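Local coordinates for probable FAD-dependent oxidoreductase PA4991 (Pseudomonas aeruginosa PAO1, PDB 5EZ7), which binds one FAD per monomer and probably acts as an FAD-dependent oxidoreductase of the DAO family, with a physiological substrate that is still unknown, at residues L20-N23 with A24-R28; F155-P158 with D159-R163. All coordinates share one frame; numbering follows the deposited sequence.

Interaction 1: L20-N23 with A24-R28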
# COMPACT_ATOMS: atom_id res chain seq x y z
N LEU A 20 -4.12 5.80 6.39
CA LEU A 20 -3.73 5.41 7.73
C LEU A 20 -2.42 6.08 8.11
O LEU A 20 -2.22 6.43 9.25
CB LEU A 20 -3.61 3.89 7.83
CG LEU A 20 -4.87 3.04 8.03
CD1 LEU A 20 -4.55 1.55 7.89
CD2 LEU A 20 -5.50 3.29 9.41
N TRP A 21 -1.53 6.23 7.15
CA TRP A 21 -0.23 6.81 7.42
C TRP A 21 -0.46 8.25 7.69
O TRP A 21 -0.04 8.75 8.69
CB TRP A 21 0.75 6.63 6.26
CG TRP A 21 2.12 7.09 6.58
CD1 TRP A 21 2.54 8.37 6.69
CD2 TRP A 21 3.26 6.27 6.88
NE1 TRP A 21 3.86 8.41 7.05
CE2 TRP A 21 4.33 7.13 7.14
CE3 TRP A 21 3.47 4.89 6.95
CZ2 TRP A 21 5.60 6.66 7.47
CZ3 TRP A 21 4.73 4.42 7.27
CH2 TRP A 21 5.79 5.30 7.52
N LEU A 22 -1.18 8.91 6.79
CA LEU A 22 -1.55 10.33 6.99
C LEU A 22 -2.25 10.53 8.30
O LEU A 22 -1.98 11.48 9.02
CB LEU A 22 -2.48 10.81 5.88
CG LEU A 22 -3.14 12.20 6.04
CD1 LEU A 22 -2.07 13.31 6.03
CD2 LEU A 22 -4.19 12.43 4.95
N ASN A 23 -3.20 9.66 8.61
CA ASN A 23 -3.92 9.80 9.88
C ASN A 23 -2.94 9.78 11.05
O ASN A 23 -3.04 10.57 11.97
CB ASN A 23 -4.95 8.70 10.02
CG ASN A 23 -5.92 8.92 11.19
OD1 ASN A 23 -6.47 10.01 11.34
ND2 ASN A 23 -6.17 7.87 11.97
N ALA A 24 -1.98 8.87 11.01
CA ALA A 24 -1.05 8.74 12.10
C ALA A 24 -0.15 9.99 12.25
O ALA A 24 0.09 10.44 13.36
CB ALA A 24 -0.23 7.49 11.89
N ARG A 25 0.35 10.51 11.14
CA ARG A 25 1.08 11.76 11.11
C ARG A 25 0.31 12.95 11.71
O ARG A 25 0.86 13.73 12.52
CB ARG A 25 1.49 12.07 9.66
CG ARG A 25 2.65 11.20 9.15
CD ARG A 25 4.05 11.74 9.53
NE ARG A 25 4.24 13.02 8.83
CZ ARG A 25 4.55 13.17 7.53
NH1 ARG A 25 4.82 12.12 6.72
NH2 ARG A 25 4.61 14.39 7.04
N LEU A 26 -0.97 13.09 11.31
CA LEU A 26 -1.78 14.21 11.74
C LEU A 26 -2.04 14.20 13.25
O LEU A 26 -1.82 15.23 13.94
CB LEU A 26 -3.08 14.27 10.95
CG LEU A 26 -2.93 14.71 9.49
CD1 LEU A 26 -4.23 14.63 8.74
CD2 LEU A 26 -2.36 16.12 9.32
N ARG A 27 -2.45 13.03 13.75
CA ARG A 27 -2.63 12.82 15.18
C ARG A 27 -1.37 13.09 15.96
O ARG A 27 -1.40 13.66 17.04
CB ARG A 27 -2.99 11.40 15.43
CG ARG A 27 -4.39 11.09 15.00
CD ARG A 27 -4.69 9.62 15.33
NE ARG A 27 -5.08 9.45 16.72
CZ ARG A 27 -6.23 9.90 17.22
NH1 ARG A 27 -7.11 10.57 16.46
NH2 ARG A 27 -6.52 9.66 18.46
N ARG A 28 -0.24 12.66 15.41
CA ARG A 28 1.04 12.90 16.05
C ARG A 28 1.34 14.39 16.10
O ARG A 28 1.86 14.87 17.08
CB ARG A 28 2.14 12.19 15.30
CG ARG A 28 3.40 12.05 16.11
CD ARG A 28 4.47 11.41 15.26
NE ARG A 28 5.79 11.52 15.89
CZ ARG A 28 6.63 10.52 16.14
NH1 ARG A 28 7.80 10.79 16.72
NH2 ARG A 28 6.34 9.25 15.85
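Trp21 and Arg25 meet one turn apart on helix 17-28, the helix of the Rossmann-type beta-alpha-beta unit that runs from strand 10-13 to strand 33-37, and they open a stretch in which this helix presents differing side-chain chemistry on its different faces. The backbone supplies the common frame: Ala24 N donates to Leu20 O, Leu26 N to Leu22 O, and the straightest of these bonds runs from Arg27 N to Asn23 O (3.1 Å, 174°).

On one face the indole of Trp21 stands beside a folded arginine. A chi1 of -75° puts Arg25 CG beside its backbone N and 3.7 Å from Trp21 NE1; bends at chi2 and chi3 then carry NH1 round to the edge of the indole, in the ring plane and 3.8 Å from NE1. The guanidinium and indole planes are 90° apart, and both groups turn N-H groups to Glu88 OE1, Arg25 NH1 in a salt bridge and Trp21 NE1 in a weak hydrogen bond. Arg25 NH2 pairs with Asp355.

A second face is apolar. Leu22 swings CG away from its own N (chi1 171°) and brings CD1 to within 3.7 Å of Leu26 CD1. Asn23 and Arg27 form a third, lying side by side with Asn23 ND2 4.1 Å from Arg27 CD, while the Asn23 amide bonds to Thr33 and Ser171.

Helix 350-364 packs on Leu22, Arg25 and Leu26, helix 157-168 on Leu20, Asn23 and Ala24, and strand 33-37 receives Leu20, Asn23 and Leu26.

Interaction 2: F155-P158 with D159-R163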
# COMPACT_ATOMS: atom_id res chain seq x y z
N PHE A 155 8.20 -5.22 4.12
CA PHE A 155 7.37 -5.12 5.32
C PHE A 155 6.34 -6.21 5.27
O PHE A 155 5.88 -6.55 4.22
CB PHE A 155 6.64 -3.75 5.38
CG PHE A 155 7.35 -2.70 6.19
CD1 PHE A 155 8.47 -2.07 5.70
CD2 PHE A 155 6.90 -2.34 7.45
CE1 PHE A 155 9.16 -1.10 6.45
CE2 PHE A 155 7.58 -1.38 8.21
CZ PHE A 155 8.73 -0.77 7.71
N ASP A 156 5.99 -6.75 6.43
CA ASP A 156 4.77 -7.55 6.61
C ASP A 156 3.61 -6.55 6.68
O ASP A 156 3.40 -5.90 7.72
CB ASP A 156 4.83 -8.39 7.91
CG ASP A 156 3.54 -9.19 8.19
OD1 ASP A 156 2.68 -9.24 7.30
OD2 ASP A 156 3.39 -9.79 9.30
N VAL A 157 2.89 -6.40 5.58
CA VAL A 157 1.89 -5.34 5.45
C VAL A 157 0.71 -5.49 6.41
O VAL A 157 0.33 -4.54 7.07
CB VAL A 157 1.41 -5.12 4.00
CG1 VAL A 157 0.36 -4.02 3.94
CG2 VAL A 157 2.58 -4.70 3.11
N PRO A 158 0.13 -6.69 6.51
CA PRO A 158 -0.91 -6.81 7.54
C PRO A 158 -0.48 -6.32 8.95
O PRO A 158 -1.27 -5.68 9.65
CB PRO A 158 -1.21 -8.30 7.57
CG PRO A 158 -0.59 -8.89 6.34
CD PRO A 158 0.24 -7.87 5.64
N ASP A 159 0.73 -6.65 9.37
CA ASP A 159 1.25 -6.18 10.64
C ASP A 159 1.54 -4.64 10.66
O ASP A 159 1.43 -4.01 11.70
CB ASP A 159 2.50 -6.95 10.97
CG ASP A 159 2.90 -6.79 12.39
OD1 ASP A 159 2.05 -7.12 13.27
OD2 ASP A 159 4.04 -6.30 12.63
N LEU A 160 1.88 -4.07 9.50
CA LEU A 160 2.03 -2.62 9.35
C LEU A 160 0.72 -1.88 9.58
O LEU A 160 0.65 -0.84 10.28
CB LEU A 160 2.57 -2.29 7.98
CG LEU A 160 2.58 -0.81 7.59
CD1 LEU A 160 3.43 0.06 8.53
CD2 LEU A 160 3.07 -0.73 6.16
N ILE A 161 -0.31 -2.44 8.95
CA ILE A 161 -1.67 -1.93 9.03
C ILE A 161 -2.26 -2.01 10.38
O ILE A 161 -2.94 -1.07 10.78
CB ILE A 161 -2.56 -2.68 8.01
CG1 ILE A 161 -2.31 -2.05 6.67
CG2 ILE A 161 -4.05 -2.58 8.31
CD1 ILE A 161 -2.31 -3.08 5.63
N ARG A 162 -2.01 -3.13 11.07
CA ARG A 162 -2.40 -3.32 12.48
C ARG A 162 -1.84 -2.17 13.36
O ARG A 162 -2.56 -1.56 14.11
CB ARG A 162 -1.97 -4.71 13.01
CG ARG A 162 -1.88 -4.77 14.56
CD ARG A 162 -0.87 -5.74 15.14
NE ARG A 162 0.52 -5.48 14.74
CZ ARG A 162 1.38 -4.66 15.35
NH1 ARG A 162 1.04 -3.93 16.44
NH2 ARG A 162 2.62 -4.56 14.84
N ARG A 163 -0.55 -1.89 13.23
CA ARG A 163 0.10 -0.80 13.97
C ARG A 163 -0.43 0.60 13.64
O ARG A 163 -0.67 1.41 14.53
CB ARG A 163 1.61 -0.83 13.73
CG ARG A 163 2.43 0.15 14.58
CD ARG A 163 2.07 0.12 16.06
NE ARG A 163 2.84 1.12 16.79
CZ ARG A 163 2.61 1.52 18.05
NH1 ARG A 163 1.60 1.02 18.77
NH2 ARG A 163 3.41 2.43 18.61
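Phe155 and Leu160 begin the apolar part of this contact, where a strand end turns into helix 157-168: Phe155 CD2 lies 4.4 Å from Leu160 CD2, a loose touch, and Trp79 meets the Phe155 ring edge-to-face. Val157 and Ile161 are much closer, with CG1 of Val157 3.3 Å from CD1 of Ile161. Val157 holds CG1 anti to its N (chi1 179°), beside its carbonyl carbon, and Ile161 extends CD1 back over the preceding turn, so that the branches cross at a slant.

The backbone bonds start immediately. Leu160 N reaches Asp156 O in the carbonyl plane, though with a bent N-H angle of 145°; Ile161 N meets Val157 O at 2.9 Å and Arg162 N meets Pro158 O.

Charged groups occupy the outer side. The side chains of Asp156, the N-cap residue, and Asp159 cross at about a right angle, with Asp156 OD2 3.4 Å from Asp159 CB. Arg162, bent at chi3, grips Asp159 side-on: NE binds OD1 at 2.7 Å and NH2 binds OD2 at 3.2 Å. Both oxygens are approached from above the carboxylate plane, 50° out of it at OD1. Asp159 OD2 also accepts the backbone N-H of Arg95, and Arg162 NH1 pairs with Glu166, which together should limit rotation of both groups.

Proline in the first turn, where its missing N-H costs no helical bond, and acidic groups near the N-terminal end of the helix, probably favourable to the helix dipole, are classic features of a helix start; here Val157 places that start beside the FAD-binding residues Gly51 and Leu347.

In the fold
Interaction 1 lies wholly within one helix, interaction 2 at the strand-to-helix start of another, and the two helices touch: Leu20 CD1 of interaction 1 packs 4.2 Å from Ile161 CG2 of interaction 2, although the centres lie about 15 Å apart. Residues 20-28 form a mostly buried stretch of the Rossmann-type helix, whose polar side chains find partners outside it, both in nearby strand 33-37 and in helix 350-364. Residues 155-163 are only partly buried; there one side packs inward while the ion pair stays within the helix itself. The side chains of Leu20 and Val157 each lie about 7 Å from the bound FAD.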